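PDB 3CM0: adenylate kinase from Thermus thermophilus, which catalyses the reversible transfer of the terminal phosphate of ATP to AMP, giving two ADP, and so probably helps to keep cellular adenine nucleotides in balance. Local coordinates for residues Ser22-Glu27 / Glu175-Ile180; Ala90-Leu95 / Val155-Ala160; Arg132-Glu137 / Arg141-Val146. All blocks are in the same frame, centred on the assembly; numbering follows the deposited sequence.

Contact 1. Residues Ser22-Glu27 / Glu175-Ile180; sequences SRLAQE and EVYARI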
loop_
_atom_site.group_PDB
_atom_site.type_symbol
_atom_site.label_atom_id
_atom_site.label_comp_id
_atom_site.label_asym_id
_atom_site.label_seq_id
_atom_site.Cartn_x
_atom_site.Cartn_y
_atom_site.Cartn_z
ATOM N N SER A 22 -6.047 4.986 -5.658
ATOM C CA SER A 22 -6.768 6.251 -5.513
ATOM C C SER A 22 -7.994 6.321 -6.401
ATOM O O SER A 22 -9.033 6.881 -6.021
ATOM C CB SER A 22 -5.831 7.414 -5.807
ATOM O OG SER A 22 -4.909 7.574 -4.749
ATOM N N ARG A 23 -7.895 5.748 -7.595
ATOM C CA ARG A 23 -9.039 5.760 -8.483
ATOM C C ARG A 23 -10.138 4.808 -8.037
ATOM O O ARG A 23 -11.321 5.136 -8.111
ATOM C CB ARG A 23 -8.620 5.441 -9.914
ATOM C CG ARG A 23 -9.813 5.236 -10.847
ATOM C CD ARG A 23 -9.339 5.310 -12.278
ATOM N NE ARG A 23 -10.405 5.021 -13.224
ATOM C CZ ARG A 23 -10.195 4.807 -14.522
ATOM N NH1 ARG A 23 -8.967 4.860 -15.013
ATOM N NH2 ARG A 23 -11.207 4.514 -15.319
ATOM N N LEU A 24 -9.760 3.624 -7.560
ATOM C CA LEU A 24 -10.768 2.678 -7.100
ATOM C C LEU A 24 -11.470 3.296 -5.875
ATOM O O LEU A 24 -12.689 3.114 -5.679
ATOM C CB LEU A 24 -10.093 1.358 -6.675
ATOM C CG LEU A 24 -11.060 0.248 -6.254
ATOM C CD1 LEU A 24 -11.904 -0.171 -7.425
ATOM C CD2 LEU A 24 -10.237 -0.957 -5.694
ATOM N N ALA A 25 -10.694 4.024 -5.067
ATOM C CA ALA A 25 -11.205 4.659 -3.840
ATOM C C ALA A 25 -12.273 5.668 -4.184
ATOM O O ALA A 25 -13.394 5.599 -3.683
ATOM C CB ALA A 25 -10.071 5.357 -3.094
ATOM N N GLN A 26 -11.900 6.603 -5.049
ATOM C CA GLN A 26 -12.799 7.670 -5.490
ATOM C C GLN A 26 -14.065 7.157 -6.185
ATOM O O GLN A 26 -15.164 7.672 -5.948
ATOM C CB GLN A 26 -12.037 8.624 -6.413
ATOM C CG GLN A 26 -10.891 9.372 -5.720
ATOM C CD GLN A 26 -10.140 10.318 -6.650
ATOM O OE1 GLN A 26 -10.744 11.155 -7.319
ATOM N NE2 GLN A 26 -8.818 10.197 -6.683
ATOM N N GLU A 27 -13.932 6.147 -7.035
ATOM C CA GLU A 27 -15.080 5.622 -7.743
ATOM C C GLU A 27 -16.033 4.744 -6.965
ATOM O O GLU A 27 -17.238 4.835 -7.157
ATOM C CB GLU A 27 -14.640 4.870 -9.000
ATOM C CG GLU A 27 -13.935 5.763 -9.990
ATOM C CD GLU A 27 -13.770 5.114 -11.359
ATOM O OE1 GLU A 27 -14.187 3.951 -11.536
ATOM O OE2 GLU A 27 -13.221 5.783 -12.254
ATOM N N GLU A 175 -6.962 0.452 -18.912
ATOM C CA GLU A 175 -6.882 -1.000 -19.100
ATOM C C GLU A 175 -6.500 -1.710 -17.798
ATOM O O GLU A 175 -7.066 -2.745 -17.460
ATOM C CB GLU A 175 -5.845 -1.366 -20.161
ATOM C CG GLU A 175 -6.166 -0.717 -21.523
ATOM C CD GLU A 175 -5.122 -1.017 -22.592
ATOM O OE1 GLU A 175 -3.917 -0.796 -22.368
ATOM O OE2 GLU A 175 -5.525 -1.464 -23.687
ATOM N N VAL A 176 -5.522 -1.166 -17.101
ATOM C CA VAL A 176 -5.091 -1.793 -15.840
ATOM C C VAL A 176 -6.241 -1.701 -14.817
ATOM O O VAL A 176 -6.555 -2.668 -14.090
ATOM C CB VAL A 176 -3.841 -1.081 -15.316
ATOM C CG1 VAL A 176 -3.443 -1.670 -13.923
ATOM C CG2 VAL A 176 -2.687 -1.289 -16.317
ATOM N N TYR A 177 -6.902 -0.548 -14.778
ATOM C CA TYR A 177 -8.035 -0.371 -13.865
ATOM C C TYR A 177 -9.131 -1.408 -14.119
ATOM O O TYR A 177 -9.701 -2.004 -13.184
ATOM C CB TYR A 177 -8.597 1.034 -14.026
ATOM C CG TYR A 177 -9.673 1.373 -13.027
ATOM C CD1 TYR A 177 -9.372 1.476 -11.660
ATOM C CD2 TYR A 177 -10.982 1.591 -13.435
ATOM C CE1 TYR A 177 -10.356 1.791 -10.734
ATOM C CE2 TYR A 177 -11.985 1.912 -12.500
ATOM C CZ TYR A 177 -11.657 2.010 -11.159
ATOM O OH TYR A 177 -12.625 2.335 -10.231
ATOM N N ALA A 178 -9.447 -1.641 -15.394
ATOM C CA ALA A 178 -10.462 -2.634 -15.727
ATOM C C ALA A 178 -10.051 -4.016 -15.224
ATOM O O ALA A 178 -10.888 -4.795 -14.760
ATOM C CB ALA A 178 -10.692 -2.699 -17.274
ATOM N N ARG A 179 -8.770 -4.348 -15.354
ATOM C CA ARG A 179 -8.304 -5.652 -14.894
ATOM C C ARG A 179 -8.401 -5.763 -13.381
ATOM O O ARG A 179 -8.730 -6.827 -12.849
ATOM C CB ARG A 179 -6.847 -5.893 -15.329
ATOM C CG ARG A 179 -6.682 -6.015 -16.854
ATOM C CD ARG A 179 -5.187 -5.910 -17.260
ATOM N NE ARG A 179 -5.017 -5.888 -18.717
ATOM C CZ ARG A 179 -3.976 -5.360 -19.353
ATOM N NH1 ARG A 179 -2.975 -4.780 -18.679
ATOM N NH2 ARG A 179 -3.922 -5.444 -20.680
ATOM N N ILE A 180 -8.093 -4.681 -12.683
ATOM C CA ILE A 180 -8.180 -4.720 -11.211
ATOM C C ILE A 180 -9.649 -4.949 -10.787
ATOM O O ILE A 180 -9.937 -5.777 -9.915
ATOM C CB ILE A 180 -7.671 -3.395 -10.610
ATOM C CG1 ILE A 180 -6.163 -3.329 -10.756
ATOM C CG2 ILE A 180 -8.141 -3.240 -9.115
ATOM C CD1 ILE A 180 -5.579 -1.929 -10.578
#

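Contact 2. Residues Ala90-Leu95 / Val155-Ala160; sequences AQAEAL and VGYYEA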
loop_
_atom_site.group_PDB
_atom_site.type_symbol
_atom_site.label_atom_id
_atom_site.label_comp_id
_atom_site.label_asym_id
_atom_site.label_seq_id
_atom_site.Cartn_x
_atom_site.Cartn_y
_atom_site.Cartn_z
ATOM N N ALA A 90 4.500 -9.233 10.262
ATOM C CA ALA A 90 3.850 -9.044 11.570
ATOM C C ALA A 90 2.629 -8.131 11.390
ATOM O O ALA A 90 1.553 -8.359 11.978
ATOM C CB ALA A 90 4.819 -8.414 12.580
ATOM N N GLN A 91 2.787 -7.114 10.558
ATOM C CA GLN A 91 1.664 -6.197 10.312
ATOM C C GLN A 91 0.571 -6.908 9.505
ATOM O O GLN A 91 -0.634 -6.689 9.718
ATOM C CB GLN A 91 2.178 -4.951 9.564
ATOM C CG GLN A 91 2.972 -3.996 10.433
ATOM C CD GLN A 91 3.783 -2.996 9.599
ATOM O OE1 GLN A 91 3.729 -3.032 8.384
ATOM N NE2 GLN A 91 4.528 -2.115 10.258
ATOM N N ALA A 92 0.971 -7.776 8.575
ATOM C CA ALA A 92 -0.030 -8.491 7.773
ATOM C C ALA A 92 -0.849 -9.374 8.685
ATOM O O ALA A 92 -2.073 -9.460 8.564
ATOM C CB ALA A 92 0.640 -9.361 6.675
ATOM N N GLU A 93 -0.174 -10.087 9.585
ATOM C CA GLU A 93 -0.896 -10.949 10.502
ATOM C C GLU A 93 -1.849 -10.161 11.433
ATOM O O GLU A 93 -3.019 -10.521 11.610
ATOM C CB GLU A 93 0.127 -11.737 11.315
ATOM C CG GLU A 93 0.830 -12.781 10.413
ATOM C CD GLU A 93 1.874 -13.604 11.170
ATOM O OE1 GLU A 93 1.892 -13.487 12.413
ATOM O OE2 GLU A 93 2.649 -14.372 10.529
ATOM N N ALA A 94 -1.340 -9.077 11.994
ATOM C CA ALA A 94 -2.141 -8.240 12.891
ATOM C C ALA A 94 -3.335 -7.657 12.141
ATOM O O ALA A 94 -4.441 -7.581 12.673
ATOM C CB ALA A 94 -1.278 -7.133 13.459
ATOM N N LEU A 95 -3.127 -7.246 10.888
ATOM C CA LEU A 95 -4.236 -6.686 10.124
ATOM C C LEU A 95 -5.283 -7.734 9.858
ATOM O O LEU A 95 -6.484 -7.457 9.904
ATOM C CB LEU A 95 -3.723 -6.089 8.796
ATOM C CG LEU A 95 -4.777 -5.541 7.832
ATOM C CD1 LEU A 95 -5.547 -4.387 8.583
ATOM C CD2 LEU A 95 -4.133 -4.983 6.537
ATOM N N VAL A 155 3.698 -11.615 -0.388
ATOM C CA VAL A 155 3.061 -12.306 -1.503
ATOM C C VAL A 155 2.774 -13.767 -1.101
ATOM O O VAL A 155 1.698 -14.290 -1.357
ATOM C CB VAL A 155 3.970 -12.248 -2.756
ATOM C CG1 VAL A 155 3.365 -13.083 -3.869
ATOM C CG2 VAL A 155 4.122 -10.803 -3.196
ATOM N N GLY A 156 3.743 -14.421 -0.460
ATOM C CA GLY A 156 3.548 -15.796 -0.024
ATOM C C GLY A 156 2.433 -15.926 1.003
ATOM O O GLY A 156 1.637 -16.861 0.960
ATOM N N TYR A 157 2.378 -14.966 1.919
ATOM C CA TYR A 157 1.352 -14.951 2.966
ATOM C C TYR A 157 -0.052 -14.881 2.361
ATOM O O TYR A 157 -0.970 -15.640 2.721
ATOM C CB TYR A 157 1.569 -13.729 3.847
ATOM C CG TYR A 157 0.566 -13.612 4.952
ATOM C CD1 TYR A 157 0.730 -14.316 6.146
ATOM C CD2 TYR A 157 -0.553 -12.789 4.819
ATOM C CE1 TYR A 157 -0.199 -14.195 7.193
ATOM C CE2 TYR A 157 -1.499 -12.677 5.862
ATOM C CZ TYR A 157 -1.307 -13.378 7.039
ATOM O OH TYR A 157 -2.214 -13.233 8.063
ATOM N N TYR A 158 -0.233 -13.974 1.399
ATOM C CA TYR A 158 -1.554 -13.845 0.805
ATOM C C TYR A 158 -1.881 -14.921 -0.221
ATOM O O TYR A 158 -3.034 -15.321 -0.332
ATOM C CB TYR A 158 -1.711 -12.439 0.190
ATOM C CG TYR A 158 -1.727 -11.384 1.272
ATOM C CD1 TYR A 158 -2.735 -11.406 2.268
ATOM C CD2 TYR A 158 -0.777 -10.361 1.305
ATOM C CE1 TYR A 158 -2.777 -10.404 3.254
ATOM C CE2 TYR A 158 -0.822 -9.373 2.283
ATOM C CZ TYR A 158 -1.815 -9.392 3.241
ATOM O OH TYR A 158 -1.876 -8.388 4.205
ATOM N N GLU A 159 -0.887 -15.378 -0.983
ATOM C CA GLU A 159 -1.137 -16.450 -1.947
ATOM C C GLU A 159 -1.590 -17.747 -1.212
ATOM O O GLU A 159 -2.490 -18.465 -1.675
ATOM C CB GLU A 159 0.140 -16.704 -2.777
ATOM C CG GLU A 159 -0.070 -17.711 -3.916
ATOM C CD GLU A 159 1.131 -17.790 -4.843
ATOM O OE1 GLU A 159 1.495 -16.755 -5.443
ATOM O OE2 GLU A 159 1.709 -18.890 -4.972
ATOM N N ALA A 160 -1.009 -18.005 -0.042
ATOM C CA ALA A 160 -1.370 -19.217 0.726
ATOM C C ALA A 160 -2.839 -19.170 1.155
ATOM O O ALA A 160 -3.474 -20.194 1.398
ATOM C CB ALA A 160 -0.476 -19.339 1.938
HETATM O O HOH W 1 -3.543 -8.757 6.248
#

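Contact 3. Residues Arg132-Glu137 / Arg141-Val146; sequences RSDDNE and RRRLEV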
loop_
_atom_site.group_PDB
_atom_site.type_symbol
_atom_site.label_atom_id
_atom_site.label_comp_id
_atom_site.label_asym_id
_atom_site.label_seq_id
_atom_site.Cartn_x
_atom_site.Cartn_y
_atom_site.Cartn_z
ATOM N N ARG A 132 15.837 14.710 -11.802
ATOM C CA ARG A 132 16.384 14.004 -10.647
ATOM C C ARG A 132 17.782 13.470 -10.972
ATOM O O ARG A 132 18.083 13.172 -12.128
ATOM C CB ARG A 132 15.457 12.849 -10.244
ATOM C CG ARG A 132 14.022 13.294 -9.889
ATOM C CD ARG A 132 13.133 12.138 -9.453
ATOM N NE ARG A 132 13.702 11.395 -8.336
ATOM C CZ ARG A 132 13.397 11.604 -7.057
ATOM N NH1 ARG A 132 12.513 12.533 -6.724
ATOM N NH2 ARG A 132 14.003 10.899 -6.122
ATOM N N SER A 133 18.640 13.348 -9.959
ATOM C CA SER A 133 19.997 12.853 -10.178
ATOM C C SER A 133 20.264 11.579 -9.410
ATOM O O SER A 133 21.374 11.037 -9.440
ATOM C CB SER A 133 21.022 13.928 -9.761
ATOM O OG SER A 133 20.815 15.120 -10.506
ATOM N N ASP A 134 19.244 11.084 -8.722
ATOM C CA ASP A 134 19.430 9.890 -7.909
ATOM C C ASP A 134 19.052 8.594 -8.602
ATOM O O ASP A 134 19.317 7.513 -8.078
ATOM C CB ASP A 134 18.619 10.021 -6.624
ATOM C CG ASP A 134 17.134 10.035 -6.889
ATOM O OD1 ASP A 134 16.740 10.536 -7.974
ATOM O OD2 ASP A 134 16.372 9.553 -6.021
ATOM N N ASP A 135 18.433 8.698 -9.774
ATOM C CA ASP A 135 18.022 7.508 -10.501
ATOM C C ASP A 135 18.875 7.215 -11.742
ATOM O O ASP A 135 18.788 7.924 -12.755
ATOM C CB ASP A 135 16.550 7.617 -10.947
ATOM C CG ASP A 135 15.580 7.841 -9.795
ATOM O OD1 ASP A 135 15.534 7.012 -8.850
ATOM O OD2 ASP A 135 14.839 8.847 -9.852
ATOM N N ASN A 136 19.698 6.174 -11.652
ATOM C CA ASN A 136 20.515 5.729 -12.775
ATOM C C ASN A 136 20.130 4.257 -12.839
ATOM O O ASN A 136 19.537 3.747 -11.883
ATOM C CB ASN A 136 22.002 5.895 -12.474
ATOM C CG ASN A 136 22.464 5.014 -11.335
ATOM O OD1 ASN A 136 22.485 3.791 -11.452
ATOM N ND2 ASN A 136 22.833 5.635 -10.220
ATOM N N GLU A 137 20.458 3.565 -13.931
ATOM C CA GLU A 137 20.056 2.165 -14.073
ATOM C C GLU A 137 20.373 1.304 -12.873
ATOM O O GLU A 137 19.518 0.572 -12.346
ATOM C CB GLU A 137 20.682 1.531 -15.319
ATOM C CG GLU A 137 20.052 0.204 -15.631
ATOM C CD GLU A 137 20.694 -0.515 -16.801
ATOM O OE1 GLU A 137 21.008 0.152 -17.810
ATOM O OE2 GLU A 137 20.871 -1.751 -16.713
ATOM N N ARG A 141 17.587 -0.562 -10.508
ATOM C CA ARG A 141 17.496 -2.016 -10.446
ATOM C C ARG A 141 17.754 -2.531 -9.037
ATOM O O ARG A 141 17.202 -3.553 -8.628
ATOM C CB ARG A 141 18.481 -2.691 -11.408
ATOM C CG ARG A 141 18.104 -2.594 -12.873
ATOM C CD ARG A 141 19.166 -3.258 -13.743
ATOM N NE ARG A 141 19.078 -2.850 -15.141
ATOM C CZ ARG A 141 18.056 -3.126 -15.946
ATOM N NH1 ARG A 141 17.016 -3.823 -15.497
ATOM N NH2 ARG A 141 18.070 -2.696 -17.200
ATOM N N ARG A 142 18.610 -1.847 -8.295
ATOM C CA ARG A 142 18.878 -2.275 -6.930
ATOM C C ARG A 142 17.667 -2.017 -6.041
ATOM O O ARG A 142 17.287 -2.864 -5.223
ATOM C CB ARG A 142 20.082 -1.522 -6.356
ATOM C CG ARG A 142 20.509 -2.056 -4.998
ATOM C CD ARG A 142 21.592 -1.180 -4.390
ATOM N NE ARG A 142 21.164 0.216 -4.282
ATOM C CZ ARG A 142 20.115 0.628 -3.575
ATOM N NH1 ARG A 142 19.376 -0.247 -2.906
ATOM N NH2 ARG A 142 19.800 1.918 -3.544
ATOM N N ARG A 143 17.059 -0.848 -6.184
ATOM C CA ARG A 143 15.886 -0.547 -5.391
ATOM C C ARG A 143 14.771 -1.544 -5.719
ATOM O O ARG A 143 13.990 -1.910 -4.834
ATOM C CB ARG A 143 15.428 0.891 -5.638
ATOM C CG ARG A 143 16.389 1.936 -5.050
ATOM C CD ARG A 143 16.049 3.356 -5.518
ATOM N NE ARG A 143 16.901 4.379 -4.904
ATOM C CZ ARG A 143 16.913 5.659 -5.269
ATOM N NH1 ARG A 143 16.122 6.074 -6.248
ATOM N NH2 ARG A 143 17.710 6.528 -4.657
ATOM N N LEU A 144 14.697 -2.001 -6.976
ATOM C CA LEU A 144 13.660 -2.963 -7.353
ATOM C C LEU A 144 13.931 -4.329 -6.733
ATOM O O LEU A 144 13.001 -5.062 -6.384
ATOM C CB LEU A 144 13.552 -3.075 -8.893
ATOM C CG LEU A 144 12.952 -1.827 -9.551
ATOM C CD1 LEU A 144 13.061 -1.955 -11.079
ATOM C CD2 LEU A 144 11.490 -1.652 -9.122
ATOM N N GLU A 145 15.203 -4.681 -6.576
ATOM C CA GLU A 145 15.568 -5.963 -5.972
ATOM C C GLU A 145 15.254 -5.966 -4.479
ATOM O O GLU A 145 14.841 -6.992 -3.903
ATOM C CB GLU A 145 17.055 -6.243 -6.201
ATOM C CG GLU A 145 17.569 -7.491 -5.503
ATOM C CD GLU A 145 16.840 -8.762 -5.923
ATOM O OE1 GLU A 145 16.336 -8.840 -7.062
ATOM O OE2 GLU A 145 16.793 -9.702 -5.112
ATOM N N VAL A 146 15.456 -4.815 -3.851
ATOM C CA VAL A 146 15.158 -4.680 -2.429
ATOM C C VAL A 146 13.646 -4.802 -2.233
ATOM O O VAL A 146 13.162 -5.492 -1.320
ATOM C CB VAL A 146 15.646 -3.321 -1.891
ATOM C CG1 VAL A 146 15.050 -3.045 -0.518
ATOM C CG2 VAL A 146 17.162 -3.326 -1.805
#

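Contact 1. Residues Ser22-Glu27 / Glu175-Ile180
Arg23 lays its side chain over one face of the Tyr177 ring. Its guanidinium stacks on the ring with the planes 19° apart. Arg23 CZ is 4.0 Å from the ring centroid, an off-centre cation-pi contact. The aliphatic part joins in: Arg23 CG lies over the same face as a CH-pi contact, 3.5 Å from Tyr177 CE1. The chain is extended from CG to NE, with CG anti to the backbone N (chi1 171°). This carries it across the ring from the CE1 side toward CD2.

The hydroxyl of Tyr177 reaches past the arginine to Glu27, one helical turn further on. Tyr177 OH donates to Glu27 OE1 at 2.6 Å. It meets that oxygen from above the carboxylate plane, which stands steeply to the ring. The other oxygen, Glu27 OE2, takes a hydrogen bond and salt bridge from Arg23 NE at 3.1 Å. One carboxylate therefore holds both partners of the stack. Arg23 NH1 has a second anion, Asp174, just before segment 175-180. Leu24 CA lies at the ring edge, in its plane, and Leu24 CD1 is 3.8 Å from Tyr177 OH. Leu24 also packs on Phe9 and Ile81 of the central sheet.

The contact joins helix 17-28, which follows the P-loop, to the C-terminal helix 173-184 of the CORE domain. The short segments cross at -65°, with axes 11.2 Å apart. Glu27 and Asp174 probably hold the guanidinium flat on the ring. The hydroxyl and guanidinium bonds would probably stabilise an ionised Glu27.

Contact 2. Residues Ala90-Leu95 / Val155-Ala160
Apolar packing centres on Ala92, whose methyl group meets two consecutive tyrosines. Ala92 CB sits over one face of the Tyr157 ring, toward its rim, 4.0 Å from Tyr157 CE2. The same methyl lies 3.7 Å from Tyr158 OH. Glu93 adds its aliphatic part, with Glu93 CG 3.7 Å from Tyr157 CE1. Tyr157 CG is anti to the backbone N (chi1 180°), which sends the ring across to helix 89-101. Tyr158 CG is anti to the carbonyl carbon (chi1 -67°). Its CB does not aim at the other helix, but the hydroxyl end comes near.

A water bridges the two segments. It donates to Ala92 O at 2.8 Å and accepts from Tyr158 OH at 2.7 Å. It lies at the edge of the Tyr158 ring, in its plane. The hydroxyl of Tyr157 is hydrogen-bonded instead to Asp96, just past segment 90-95.

The two short helical segments run roughly parallel, at 32°, with axes 11.0 Å apart. Tyr158 also touches Pro86, a probable AMP-binding residue, and Gln91 is probably another. Leu95 and Tyr158 both pack on Ile8 of strand 4-10, so helices 89-101 and 137-160 lie side by side against the central parallel sheet.

Contact 3. Residues Arg132-Glu137 / Arg141-Val146
Two torsions point the carboxylates of Asp134 and Asp135 at Arg143. Asp134 CG lies between its backbone N and carbonyl carbon (chi1 66°), while Asp135 CG is anti to its carbonyl carbon (chi1 -57°). Arg143 comes from the helix with an extended chain, and its NH1 end meets both acids. Arg143 NH1 forms a salt bridge to Asp135 OD1 at 2.8 Å. The carboxylate stands almost upright to the guanidinium, at 86°. The bond from Arg143 NH1 to Asp134 OD2 is weak, at 3.5 Å.

Arg132 grips the same two acids. Arg132 NH2 donates to Asp134 OD2 at 2.7 Å, on the syn side but tilted out of the carboxylate plane. Arg132 NE reaches Asp135 OD2 at 3.2 Å, with a similar syn-side tilt, and makes a weak bond to Asp134 OD1. These last two oxygens are close and both acceptors. Arg132 NE, which donates to both, probably eases their closeness.

A second ion pair lies one turn apart at the start of the helix. Arg141 NE donates to Glu137 OE2 at 2.6 Å. The oxygen lies in the guanidinium plane and is met on its anti side, tilted from the carboxylate plane. Arg141 NH2 adds a weak bond to the same oxygen. Arg141 N bonds to Glu137 O at 2.9 Å, the i to i+4 backbone bond of the first turn. Asn136 is the N-cap, its OD1 accepting from Thr139 N.

The four-residue salt-bridge network ties the end of the LID to the helix that follows it. Arg132 and Arg143, probable AMP-binding residues, are here held by the two aspartates. This is consistent with the adenylate kinase active site, which the LID covers when ATP binds.

Contact 1 closes the longest span of chain, from helix 17-28 to the C-terminal helix 173-184. Contacts 2 and 3 both fall within that span, and contact 3 lies between the two segments of contact 2. Contacts 2 and 3 share helix 137-160: segment 141-146 is near its start and segment 155-160 at its far end. Their centres are about 27 Å apart, as are those of contacts 1 and 3, while the centres of contacts 1 and 2 are about 23 Å apart. No two contacts touch. Contacts 1 and 2 pack helices around the five-stranded parallel sheet of the CORE. Contact 3 lies at the surface, where the mobile LID meets helix 137-160, which thus connects LID and CORE.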